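SsRai1 (Scheffersomyces stipitis, PDB 5BTO) removes NAD caps from the 5' ends of RNAs as a metal-dependent decapping hydrolase, and binds and stimulates the exoribonuclease RAT1. Local coordinates at residues A[115-127]-A[274-286]. Sequence-based numbering, arbitrary orientation.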
loop_
_atom_site.group_PDB
_atom_site.type_symbol
_atom_site.label_atom_id
_atom_site.label_comp_id
_atom_site.label_asym_id
_atom_site.label_seq_id
_atom_site.Cartn_x
_atom_site.Cartn_y
_atom_site.Cartn_z
ATOM N N ARG A 115 0.541 1.120 24.468
ATOM C CA ARG A 115 -0.391 0.198 23.837
ATOM C C ARG A 115 -1.486 0.904 23.065
ATOM O O ARG A 115 -1.862 0.459 21.991
ATOM C CB ARG A 115 -1.055 -0.698 24.895
ATOM C CG ARG A 115 -2.344 -1.368 24.405
ATOM C CD ARG A 115 -3.216 -1.912 25.531
ATOM N NE ARG A 115 -3.915 -0.882 26.295
ATOM C CZ ARG A 115 -4.198 -0.988 27.590
ATOM N NH1 ARG A 115 -3.830 -2.073 28.262
ATOM N NH2 ARG A 115 -4.839 -0.011 28.217
ATOM N N GLY A 116 -2.011 1.991 23.628
ATOM C CA GLY A 116 -3.132 2.682 23.013
ATOM C C GLY A 116 -2.765 3.232 21.644
ATOM O O GLY A 116 -3.596 3.274 20.741
ATOM N N LEU A 117 -1.514 3.644 21.488
ATOM C CA LEU A 117 -1.087 4.206 20.214
ATOM C C LEU A 117 -0.980 3.097 19.169
ATOM O O LEU A 117 -1.312 3.299 17.999
ATOM C CB LEU A 117 0.254 4.930 20.366
ATOM C CG LEU A 117 0.267 6.023 21.447
ATOM C CD1 LEU A 117 1.653 6.662 21.571
ATOM C CD2 LEU A 117 -0.809 7.082 21.174
ATOM N N MET A 118 -0.514 1.925 19.588
ATOM C CA MET A 118 -0.401 0.796 18.672
ATOM C C MET A 118 -1.781 0.246 18.316
ATOM O O MET A 118 -2.017 -0.181 17.192
ATOM C CB MET A 118 0.518 -0.290 19.236
ATOM C CG MET A 118 1.951 0.204 19.488
ATOM S SD MET A 118 2.780 0.825 17.994
ATOM C CE MET A 118 2.549 2.585 18.176
ATOM N N THR A 119 -2.694 0.276 19.283
ATOM C CA THR A 119 -4.077 -0.089 19.006
ATOM C C THR A 119 -4.698 0.778 17.905
ATOM O O THR A 119 -5.443 0.284 17.047
ATOM C CB THR A 119 -4.943 0.024 20.290
ATOM O OG1 THR A 119 -4.434 -0.876 21.291
ATOM C CG2 THR A 119 -6.394 -0.319 19.983
ATOM N N LYS A 120 -4.403 2.071 17.922
ATOM C CA LYS A 120 -4.894 2.953 16.863
ATOM C C LYS A 120 -4.395 2.506 15.486
ATOM O O LYS A 120 -5.128 2.586 14.500
ATOM C CB LYS A 120 -4.470 4.401 17.114
ATOM C CG LYS A 120 -5.117 5.054 18.321
ATOM C CD LYS A 120 -4.722 6.518 18.404
ATOM C CE LYS A 120 -5.571 7.269 19.418
ATOM N NZ LYS A 120 -5.357 8.744 19.323
ATOM N N LEU A 121 -3.143 2.050 15.410
ATOM C CA LEU A 121 -2.605 1.569 14.144
ATOM C C LEU A 121 -3.243 0.236 13.741
ATOM O O LEU A 121 -3.636 0.038 12.578
ATOM C CB LEU A 121 -1.076 1.443 14.222
ATOM C CG LEU A 121 -0.317 2.744 14.478
ATOM C CD1 LEU A 121 1.170 2.469 14.616
ATOM C CD2 LEU A 121 -0.554 3.709 13.310
ATOM N N LEU A 122 -3.388 -0.669 14.709
ATOM C CA LEU A 122 -3.919 -1.989 14.430
ATOM C C LEU A 122 -5.380 -1.917 13.971
ATOM O O LEU A 122 -5.801 -2.672 13.096
ATOM C CB LEU A 122 -3.794 -2.872 15.687
ATOM C CG LEU A 122 -4.343 -4.292 15.726
ATOM C CD1 LEU A 122 -3.829 -5.155 14.601
ATOM C CD2 LEU A 122 -4.002 -4.947 17.084
ATOM N N ALA A 123 -6.133 -0.986 14.544
ATOM C CA ALA A 123 -7.572 -0.906 14.290
ATOM C C ALA A 123 -7.907 -0.015 13.105
ATOM O O ALA A 123 -9.062 0.064 12.691
ATOM C CB ALA A 123 -8.298 -0.411 15.530
ATOM N N LEU A 124 -6.891 0.653 12.560
ATOM C CA LEU A 124 -7.087 1.652 11.497
ATOM C C LEU A 124 -7.900 1.204 10.266
ATOM O O LEU A 124 -8.754 1.950 9.797
ATOM C CB LEU A 124 -5.715 2.247 11.084
ATOM C CG LEU A 124 -5.677 3.358 10.025
ATOM C CD1 LEU A 124 -4.459 4.273 10.231
ATOM C CD2 LEU A 124 -5.677 2.783 8.598
ATOM N N PRO A 125 -7.642 -0.004 9.736
ATOM C CA PRO A 125 -8.352 -0.403 8.511
ATOM C C PRO A 125 -9.876 -0.359 8.647
ATOM O O PRO A 125 -10.574 -0.242 7.629
ATOM C CB PRO A 125 -7.904 -1.849 8.302
ATOM C CG PRO A 125 -6.552 -1.914 8.941
ATOM C CD PRO A 125 -6.636 -1.003 10.141
ATOM N N TYR A 126 -10.380 -0.473 9.875
ATOM C CA TYR A 126 -11.828 -0.541 10.096
ATOM C C TYR A 126 -12.331 0.697 10.830
ATOM O O TYR A 126 -13.472 0.750 11.302
ATOM C CB TYR A 126 -12.208 -1.853 10.803
ATOM C CG TYR A 126 -11.715 -3.029 9.991
ATOM C CD1 TYR A 126 -12.208 -3.261 8.702
ATOM C CD2 TYR A 126 -10.708 -3.863 10.465
ATOM C CE1 TYR A 126 -11.735 -4.313 7.933
ATOM C CE2 TYR A 126 -10.237 -4.918 9.696
ATOM C CZ TYR A 126 -10.754 -5.134 8.433
ATOM O OH TYR A 126 -10.283 -6.178 7.665
ATOM N N ASN A 127 -11.473 1.710 10.871
ATOM C CA ASN A 127 -11.783 2.985 11.503
ATOM C C ASN A 127 -11.229 4.140 10.681
ATOM O O ASN A 127 -10.462 4.969 11.180
ATOM C CB ASN A 127 -11.225 3.008 12.924
ATOM C CG ASN A 127 -12.001 2.097 13.847
ATOM O OD1 ASN A 127 -13.083 2.458 14.303
ATOM N ND2 ASN A 127 -11.486 0.895 14.081
ATOM N N LYS A 274 -17.863 -2.812 16.910
ATOM C CA LYS A 274 -16.768 -1.851 16.804
ATOM C C LYS A 274 -15.971 -1.805 18.103
ATOM O O LYS A 274 -14.737 -1.767 18.084
ATOM C CB LYS A 274 -17.290 -0.444 16.478
ATOM C CG LYS A 274 -17.938 -0.316 15.118
ATOM C CD LYS A 274 -18.460 1.100 14.898
ATOM C CE LYS A 274 -17.408 2.142 15.272
ATOM N NZ LYS A 274 -16.112 1.913 14.570
ATOM N N LYS A 275 -16.684 -1.811 19.227
ATOM C CA LYS A 275 -16.040 -1.725 20.535
ATOM C C LYS A 275 -15.306 -3.019 20.840
ATOM O O LYS A 275 -14.192 -3.010 21.369
ATOM C CB LYS A 275 -17.075 -1.449 21.637
ATOM C CG LYS A 275 -17.758 -0.084 21.553
ATOM C CD LYS A 275 -18.797 0.076 22.666
ATOM C CE LYS A 275 -19.611 1.349 22.502
ATOM N NZ LYS A 275 -20.611 1.483 23.597
ATOM N N LEU A 276 -15.945 -4.137 20.525
ATOM C CA LEU A 276 -15.375 -5.447 20.812
ATOM C C LEU A 276 -14.086 -5.654 20.019
ATOM O O LEU A 276 -13.117 -6.215 20.538
ATOM C CB LEU A 276 -16.398 -6.555 20.510
ATOM C CG LEU A 276 -16.024 -7.990 20.900
ATOM C CD1 LEU A 276 -15.851 -8.118 22.418
ATOM C CD2 LEU A 276 -17.090 -8.968 20.415
ATOM N N PHE A 277 -14.066 -5.191 18.765
ATOM C CA PHE A 277 -12.846 -5.262 17.966
ATOM C C PHE A 277 -11.726 -4.428 18.598
ATOM O O PHE A 277 -10.590 -4.886 18.696
ATOM C CB PHE A 277 -13.121 -4.768 16.538
ATOM C CG PHE A 277 -11.872 -4.605 15.695
ATOM C CD1 PHE A 277 -11.056 -5.687 15.431
ATOM C CD2 PHE A 277 -11.556 -3.373 15.151
ATOM C CE1 PHE A 277 -9.909 -5.545 14.650
ATOM C CE2 PHE A 277 -10.418 -3.209 14.368
ATOM C CZ PHE A 277 -9.593 -4.302 14.115
ATOM N N LYS A 278 -12.040 -3.202 19.015
ATOM C CA LYS A 278 -11.033 -2.378 19.691
ATOM C C LYS A 278 -10.537 -3.037 20.983
ATOM O O LYS A 278 -9.354 -3.001 21.292
ATOM C CB LYS A 278 -11.539 -0.961 19.954
ATOM C CG LYS A 278 -11.529 -0.075 18.698
ATOM C CD LYS A 278 -11.874 1.377 19.024
ATOM C CE LYS A 278 -11.969 2.244 17.763
ATOM N NZ LYS A 278 -13.321 2.176 17.109
ATOM N N THR A 279 -11.453 -3.635 21.738
ATOM C CA THR A 279 -11.059 -4.346 22.943
ATOM C C THR A 279 -10.151 -5.534 22.617
ATOM O O THR A 279 -9.150 -5.765 23.299
ATOM C CB THR A 279 -12.286 -4.816 23.744
ATOM O OG1 THR A 279 -13.004 -3.671 24.211
ATOM C CG2 THR A 279 -11.859 -5.690 24.960
ATOM N N TRP A 280 -10.496 -6.299 21.588
ATOM C CA TRP A 280 -9.625 -7.387 21.157
ATOM C C TRP A 280 -8.220 -6.838 20.841
ATOM O O TRP A 280 -7.196 -7.397 21.256
ATOM C CB TRP A 280 -10.191 -8.118 19.922
ATOM C CG TRP A 280 -9.153 -9.025 19.352
ATOM C CD1 TRP A 280 -8.792 -10.261 19.819
ATOM C CD2 TRP A 280 -8.257 -8.730 18.267
ATOM N NE1 TRP A 280 -7.746 -10.760 19.078
ATOM C CE2 TRP A 280 -7.401 -9.841 18.121
ATOM C CE3 TRP A 280 -8.112 -7.641 17.400
ATOM C CZ2 TRP A 280 -6.416 -9.894 17.135
ATOM C CZ3 TRP A 280 -7.126 -7.692 16.427
ATOM C CH2 TRP A 280 -6.297 -8.814 16.300
ATOM N N ALA A 281 -8.177 -5.746 20.091
ATOM C CA ALA A 281 -6.884 -5.189 19.689
ATOM C C ALA A 281 -6.044 -4.824 20.909
ATOM O O ALA A 281 -4.862 -5.164 20.972
ATOM C CB ALA A 281 -7.065 -3.972 18.771
ATOM N N GLN A 282 -6.657 -4.136 21.871
ATOM C CA GLN A 282 -5.969 -3.712 23.093
ATOM C C GLN A 282 -5.439 -4.899 23.878
ATOM O O GLN A 282 -4.290 -4.908 24.334
ATOM C CB GLN A 282 -6.930 -2.951 24.005
ATOM C CG GLN A 282 -7.343 -1.598 23.499
ATOM C CD GLN A 282 -8.331 -0.932 24.430
ATOM O OE1 GLN A 282 -8.456 -1.316 25.600
ATOM N NE2 GLN A 282 -9.044 0.066 23.921
ATOM N N CYS A 283 -6.286 -5.903 24.036
ATOM C CA CYS A 283 -5.936 -7.064 24.844
ATOM C C CYS A 283 -4.923 -7.956 24.151
ATOM O O CYS A 283 -3.995 -8.461 24.788
ATOM C CB CYS A 283 -7.192 -7.850 25.214
ATOM S SG CYS A 283 -8.215 -6.938 26.389
ATOM N N PHE A 284 -5.084 -8.124 22.838
ATOM C CA PHE A 284 -4.165 -8.946 22.064
ATOM C C PHE A 284 -2.743 -8.381 22.122
ATOM O O PHE A 284 -1.775 -9.121 22.335
ATOM C CB PHE A 284 -4.635 -9.042 20.609
ATOM C CG PHE A 284 -3.715 -9.817 19.733
ATOM C CD1 PHE A 284 -3.745 -11.197 19.732
ATOM C CD2 PHE A 284 -2.817 -9.166 18.902
ATOM C CE1 PHE A 284 -2.896 -11.917 18.923
ATOM C CE2 PHE A 284 -1.959 -9.883 18.090
ATOM C CZ PHE A 284 -2.000 -11.258 18.099
ATOM N N LEU A 285 -2.622 -7.074 21.919
ATOM C CA LEU A 285 -1.317 -6.417 21.963
ATOM C C LEU A 285 -0.661 -6.519 23.327
ATOM O O LEU A 285 0.569 -6.643 23.418
ATOM C CB LEU A 285 -1.427 -4.947 21.562
ATOM C CG LEU A 285 -1.749 -4.681 20.094
ATOM C CD1 LEU A 285 -2.001 -3.191 19.869
ATOM C CD2 LEU A 285 -0.596 -5.164 19.224
ATOM N N MET A 286 -1.467 -6.470 24.388
ATOM C CA MET A 286 -0.921 -6.495 25.741
ATOM C C MET A 286 -0.780 -7.898 26.322
ATOM O O MET A 286 -0.225 -8.047 27.409
ATOM C CB MET A 286 -1.795 -5.680 26.702
ATOM C CG MET A 286 -1.555 -4.175 26.674
ATOM S SD MET A 286 0.121 -3.652 27.082
ATOM C CE MET A 286 0.243 -3.909 28.852
HETATM O O HOH W 1 -14.905 -0.504 13.351
HETATM O O HOH W 2 -13.550 -0.501 15.905
HETATM O O HOH W 3 -15.264 3.117 12.323
#
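In the PD-(D/E)XK nuclease fold of SsRai1, helices 115-123 and 266-286 pack by knobs-into-holes beside the active site, with Leu-285 lodged among Arg-115, Met-118, Thr-119 and Leu-122, and Thr-119 seated in turn among Lys-278, Ala-281, Gln-282 and Leu-285. Over 115-123 and 274-286 the helix axes run at 126° to each other, N to C, and come within 9.2 Å. Leu-122 reaches across tip to tip with Leu-285 and sets its CD2 3.6 Å from Ala-281 CB. The hydroxyl of Thr-119 turns back along its own helix, OG1 donating to Arg-115 O from above the carbonyl plane, while CG2 faces Ala-281 and the CG of Gln-282. At the N-terminal end of helix 115-123, where it passes Gln-282, the contact reaches the substrate site: Arg-115 and Gln-282 both bind substrate. Arg-115 NH1 bonds to the carbonyl of Glu-235, and Gln-282 OE1 accepts from Lys-258; both partners also bind substrate.

Toward the other end, Phe-277 sets ring atom CE2 against the CA and CB of Ala-123, and its face receives the edge of the Tyr-126 ring in an offset edge-to-face pair, planes at 79°. Beyond it the contact turns polar. Asn-127 ND2 makes a nearly straight bond, 2.9 Å long, to Ala-123 O, which fixes the amide so that OD1 meets two lysines. Lys-278, bent at its last torsion (chi4 85°), brings NZ to 2.8 Å from Asn-127 OD1, above the carbonyl plane; Lys-274 NZ adds a weak bond at 3.1 Å to the same OD1. One water links Asn-127 ND2, Lys-278 NZ and Lys-274 O, donating to that carbonyl over 2.8 Å.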